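Tartrate dehydrogenase/decarboxylase (Pseudomonas putida, PDB 3FLK) oxidises (+)-tartrate to oxaloglycolate with NAD+, and also converts meso-tartrate to D-glycerate and D-malate to pyruvate. Local coordinates at residues Q103-R108 and D169-Y174. The protein carries 1 engineered substitution. Residues are numbered along the deposited sequence; the frame is centred on the assembly and turned at random.
Sequences QYVNIR and DRILKY. With OXL (oxalate ion), chain G.
Arg170 lies flat on one face of the Tyr104 ring, its guanidinium plane only 6° from that of the ring in a parallel, offset stack. The guanidinium itself is shifted toward the CB side of the ring, NE sitting 3.4 Å from Tyr104 CG; it is the methylene CD that stands over the centre, 3.5 Å from the centroid, in a CH-pi contact. The arginine chain is extended, and an anti chi3 (-178°) carries NE on toward Tyr104 CG. Beyond the stack, Asp102 forms a salt bridge with NH1 and Thr137 takes a hydrogen bond from NH2, so the group is held at its rim as well as on its face. The phenol oxygen of Tyr104 is hydrogen-bonded to Glu273.

One turn along the helix, the Tyr174 ring receives Val105 CG1 over one face, off centre, at 3.5 Å from CD2. Ile107 CD1 meets the same ring obliquely, 3.6 Å from CE2. Beside these contacts Ile171 CD1 reaches the strand backbone, 3.5 Å from Tyr104 O. No direct hydrogen bond joins the segments; a water bridges Arg170 O and, weakly, Tyr104 OH.

Arg108 turns to the other side of the strand and meets oxalate at the edge of its guanidinium, NH1 and NH2 each donating to O4 at 3.0 Å. Its NE bonds to Asn106 OD1 from above the carbonyl plane. This is helix-on-sheet packing in the isocitrate/isopropylmalate dehydrogenase fold: helix 165-181 lies against one face of the large mixed sheet, while strand 105-111 presents Arg108 to the oxalate pocket, which Arg98 and Arg134 also line.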
ATOM      1  N   GLN A 103       3.078 -23.100   4.806  1.00 15.88           N
ATOM      2  CA  GLN A 103       4.227 -22.285   4.439  1.00 15.31           C
ATOM      3  C   GLN A 103       4.030 -20.874   4.991  1.00 15.11           C
ATOM      4  O   GLN A 103       3.871 -19.919   4.231  1.00 15.08           O
ATOM      5  CB  GLN A 103       4.396 -22.271   2.911  1.00 15.21           C
ATOM      6  CG  GLN A 103       4.674 -23.651   2.308  1.00 14.64           C
ATOM      7  CD  GLN A 103       4.507 -23.713   0.791  1.00 14.91           C
ATOM      8  OE1 GLN A 103       4.001 -22.782   0.159  1.00 14.59           O
ATOM      9  NE2 GLN A 103       4.926 -24.830   0.204  1.00 14.30           N
ATOM     10  N   TYR A 104       4.047 -20.749   6.318  1.00 14.84           N
ATOM     11  CA  TYR A 104       3.592 -19.517   6.980  1.00 14.62           C
ATOM     12  C   TYR A 104       4.519 -18.305   6.843  1.00 14.40           C
ATOM     13  O   TYR A 104       4.081 -17.167   7.027  1.00 14.39           O
ATOM     14  CB  TYR A 104       3.198 -19.774   8.443  1.00 14.84           C
ATOM     15  CG  TYR A 104       4.321 -20.211   9.360  1.00 14.81           C
ATOM     16  CD1 TYR A 104       5.100 -19.272  10.032  1.00 15.18           C
ATOM     17  CD2 TYR A 104       4.582 -21.563   9.582  1.00 14.93           C
ATOM     18  CE1 TYR A 104       6.128 -19.665  10.885  1.00 15.20           C
ATOM     19  CE2 TYR A 104       5.608 -21.968  10.440  1.00 15.00           C
ATOM     20  CZ  TYR A 104       6.375 -21.010  11.082  1.00 15.03           C
ATOM     21  OH  TYR A 104       7.393 -21.389  11.929  1.00 16.42           O
ATOM     22  N   VAL A 105       5.789 -18.548   6.530  1.00 14.15           N
ATOM     23  CA  VAL A 105       6.748 -17.462   6.336  1.00 14.14           C
ATOM     24  C   VAL A 105       6.969 -17.202   4.849  1.00 13.95           C
ATOM     25  O   VAL A 105       7.443 -18.076   4.122  1.00 14.03           O
ATOM     26  CB  VAL A 105       8.126 -17.746   6.990  1.00 14.29           C
ATOM     27  CG1 VAL A 105       8.926 -16.465   7.079  1.00 14.48           C
ATOM     28  CG2 VAL A 105       7.972 -18.344   8.369  1.00 14.41           C
ATOM     29  N   ASN A 106       6.628 -15.995   4.410  1.00 13.57           N
ATOM     30  CA  ASN A 106       6.907 -15.567   3.043  1.00 13.49           C
ATOM     31  C   ASN A 106       8.025 -14.526   3.059  1.00 13.23           C
ATOM     32  O   ASN A 106       7.800 -13.367   3.409  1.00 13.21           O
ATOM     33  CB  ASN A 106       5.642 -15.020   2.370  1.00 13.29           C
ATOM     34  CG  ASN A 106       5.745 -14.991   0.847  1.00 13.55           C
ATOM     35  OD1 ASN A 106       6.834 -14.974   0.280  1.00 13.69           O
ATOM     36  ND2 ASN A 106       4.598 -14.994   0.183  1.00 14.22           N
ATOM     37  N   ILE A 107       9.229 -14.965   2.696  1.00 13.23           N
ATOM     38  CA  ILE A 107      10.429 -14.127   2.724  1.00 13.43           C
ATOM     39  C   ILE A 107      10.677 -13.500   1.358  1.00 13.29           C
ATOM     40  O   ILE A 107      10.828 -14.211   0.362  1.00 13.18           O
ATOM     41  CB  ILE A 107      11.688 -14.942   3.150  1.00 13.42           C
ATOM     42  CG1 ILE A 107      11.530 -15.503   4.567  1.00 14.20           C
ATOM     43  CG2 ILE A 107      12.958 -14.094   3.042  1.00 13.91           C
ATOM     44  CD1 ILE A 107      11.589 -14.447   5.678  1.00 15.77           C
ATOM     45  N   ARG A 108      10.740 -12.171   1.324  1.00 13.18           N
ATOM     46  CA  ARG A 108      10.893 -11.429   0.074  1.00 13.01           C
ATOM     47  C   ARG A 108      11.936 -10.309   0.214  1.00 13.10           C
ATOM     48  O   ARG A 108      11.615  -9.214   0.687  1.00 12.96           O
ATOM     49  CB  ARG A 108       9.530 -10.877  -0.383  1.00 13.01           C
ATOM     50  CG  ARG A 108       8.524 -11.965  -0.748  1.00 12.91           C
ATOM     51  CD  ARG A 108       7.118 -11.429  -1.008  1.00 12.65           C
ATOM     52  NE  ARG A 108       6.274 -12.445  -1.635  1.00 12.48           N
ATOM     53  CZ  ARG A 108       5.151 -12.193  -2.310  1.00 12.50           C
ATOM     54  NH1 ARG A 108       4.713 -10.950  -2.457  1.00 10.75           N
ATOM     55  NH2 ARG A 108       4.467 -13.195  -2.846  1.00 12.53           N
ATOM     56  N   ASP A 169       2.009 -15.007  16.442  1.00 13.51           N
ATOM     57  CA  ASP A 169       3.236 -15.220  17.216  1.00 13.79           C
ATOM     58  C   ASP A 169       4.373 -15.825  16.391  1.00 13.50           C
ATOM     59  O   ASP A 169       5.514 -15.382  16.498  1.00 13.43           O
ATOM     60  CB  ASP A 169       2.967 -16.079  18.457  1.00 14.00           C
ATOM     61  CG  ASP A 169       2.332 -15.289  19.594  1.00 14.75           C
ATOM     62  OD1 ASP A 169       2.076 -14.077  19.425  1.00 16.19           O
ATOM     63  OD2 ASP A 169       2.093 -15.886  20.666  1.00 16.27           O
ATOM     64  N   ARG A 170       4.055 -16.820  15.565  1.00 13.25           N
ATOM     65  CA  ARG A 170       5.078 -17.535  14.800  1.00 13.15           C
ATOM     66  C   ARG A 170       5.729 -16.703  13.688  1.00 12.87           C
ATOM     67  O   ARG A 170       6.917 -16.865  13.416  1.00 12.73           O
ATOM     68  CB  ARG A 170       4.557 -18.880  14.275  1.00 13.28           C
ATOM     69  CG  ARG A 170       3.459 -18.798  13.227  1.00 13.24           C
ATOM     70  CD  ARG A 170       2.998 -20.189  12.837  1.00 13.65           C
ATOM     71  NE  ARG A 170       1.978 -20.156  11.792  1.00 14.11           N
ATOM     72  CZ  ARG A 170       1.462 -21.234  11.210  1.00 14.86           C
ATOM     73  NH1 ARG A 170       1.868 -22.452  11.555  1.00 14.70           N
ATOM     74  NH2 ARG A 170       0.536 -21.090  10.270  1.00 15.23           N
ATOM     75  N   ILE A 171       4.962 -15.817  13.052  1.00 12.33           N
ATOM     76  CA  ILE A 171       5.538 -14.913  12.051  1.00 12.03           C
ATOM     77  C   ILE A 171       6.400 -13.832  12.715  1.00 12.02           C
ATOM     78  O   ILE A 171       7.466 -13.485  12.204  1.00 11.56           O
ATOM     79  CB  ILE A 171       4.466 -14.305  11.074  1.00 11.89           C
ATOM     80  CG1 ILE A 171       5.136 -13.681   9.840  1.00 11.92           C
ATOM     81  CG2 ILE A 171       3.559 -13.293  11.773  1.00 11.66           C
ATOM     82  CD1 ILE A 171       5.745 -14.701   8.877  1.00 12.12           C
ATOM     83  N   LEU A 172       5.942 -13.327  13.861  1.00 12.09           N
ATOM     84  CA  LEU A 172       6.689 -12.327  14.625  1.00 12.46           C
ATOM     85  C   LEU A 172       7.991 -12.914  15.158  1.00 12.65           C
ATOM     86  O   LEU A 172       9.038 -12.265  15.102  1.00 12.68           O
ATOM     87  CB  LEU A 172       5.846 -11.766  15.777  1.00 12.61           C
ATOM     88  CG  LEU A 172       4.663 -10.857  15.418  1.00 12.94           C
ATOM     89  CD1 LEU A 172       3.798 -10.612  16.644  1.00 13.18           C
ATOM     90  CD2 LEU A 172       5.114  -9.536  14.792  1.00 13.03           C
ATOM     91  N   LYS A 173       7.922 -14.147  15.657  1.00 12.94           N
ATOM     92  CA  LYS A 173       9.108 -14.852  16.138  1.00 13.47           C
ATOM     93  C   LYS A 173      10.143 -15.014  15.027  1.00 13.47           C
ATOM     94  O   LYS A 173      11.321 -14.722  15.230  1.00 13.41           O
ATOM     95  CB  LYS A 173       8.745 -16.212  16.736  1.00 13.62           C
ATOM     96  CG  LYS A 173       9.933 -16.936  17.365  1.00 14.77           C
ATOM     97  CD  LYS A 173       9.499 -18.146  18.168  1.00 17.00           C
ATOM     98  CE  LYS A 173      10.688 -18.803  18.859  1.00 18.73           C
ATOM     99  NZ  LYS A 173      11.618 -19.440  17.888  1.00 19.78           N
ATOM    100  N   TYR A 174       9.699 -15.463  13.855  1.00 13.54           N
ATOM    101  CA  TYR A 174      10.602 -15.624  12.719  1.00 13.59           C
ATOM    102  C   TYR A 174      11.319 -14.314  12.388  1.00 13.43           C
ATOM    103  O   TYR A 174      12.543 -14.297  12.225  1.00 13.40           O
ATOM    104  CB  TYR A 174       9.870 -16.172  11.487  1.00 13.87           C
ATOM    105  CG  TYR A 174      10.817 -16.747  10.454  1.00 14.22           C
ATOM    106  CD1 TYR A 174      11.137 -18.106  10.454  1.00 14.51           C
ATOM    107  CD2 TYR A 174      11.419 -15.928   9.496  1.00 13.96           C
ATOM    108  CE1 TYR A 174      12.019 -18.640   9.511  1.00 14.96           C
ATOM    109  CE2 TYR A 174      12.304 -16.451   8.553  1.00 14.30           C
ATOM    110  CZ  TYR A 174      12.597 -17.805   8.567  1.00 14.80           C
ATOM    111  OH  TYR A 174      13.467 -18.326   7.633  1.00 15.60           O
TER
HETATM  112  C1  OXL G 403       0.039 -11.783  -4.641  1.00 24.02           C
HETATM  113  C2  OXL G 403       1.274 -12.212  -3.979  1.00 23.97           C
HETATM  114  O1  OXL G 403       0.030 -10.684  -5.248  1.00 22.59           O
HETATM  115  O2  OXL G 403       1.296 -13.294  -3.352  1.00 23.95           O
HETATM  116  O3  OXL G 403      -0.977 -12.510  -4.575  1.00 24.70           O
HETATM  117  O4  OXL G 403       2.283 -11.471  -4.054  1.00 23.69           O
HETATM  118  O   HOH W   1       8.396 -18.854  13.997  1.00 14.49           O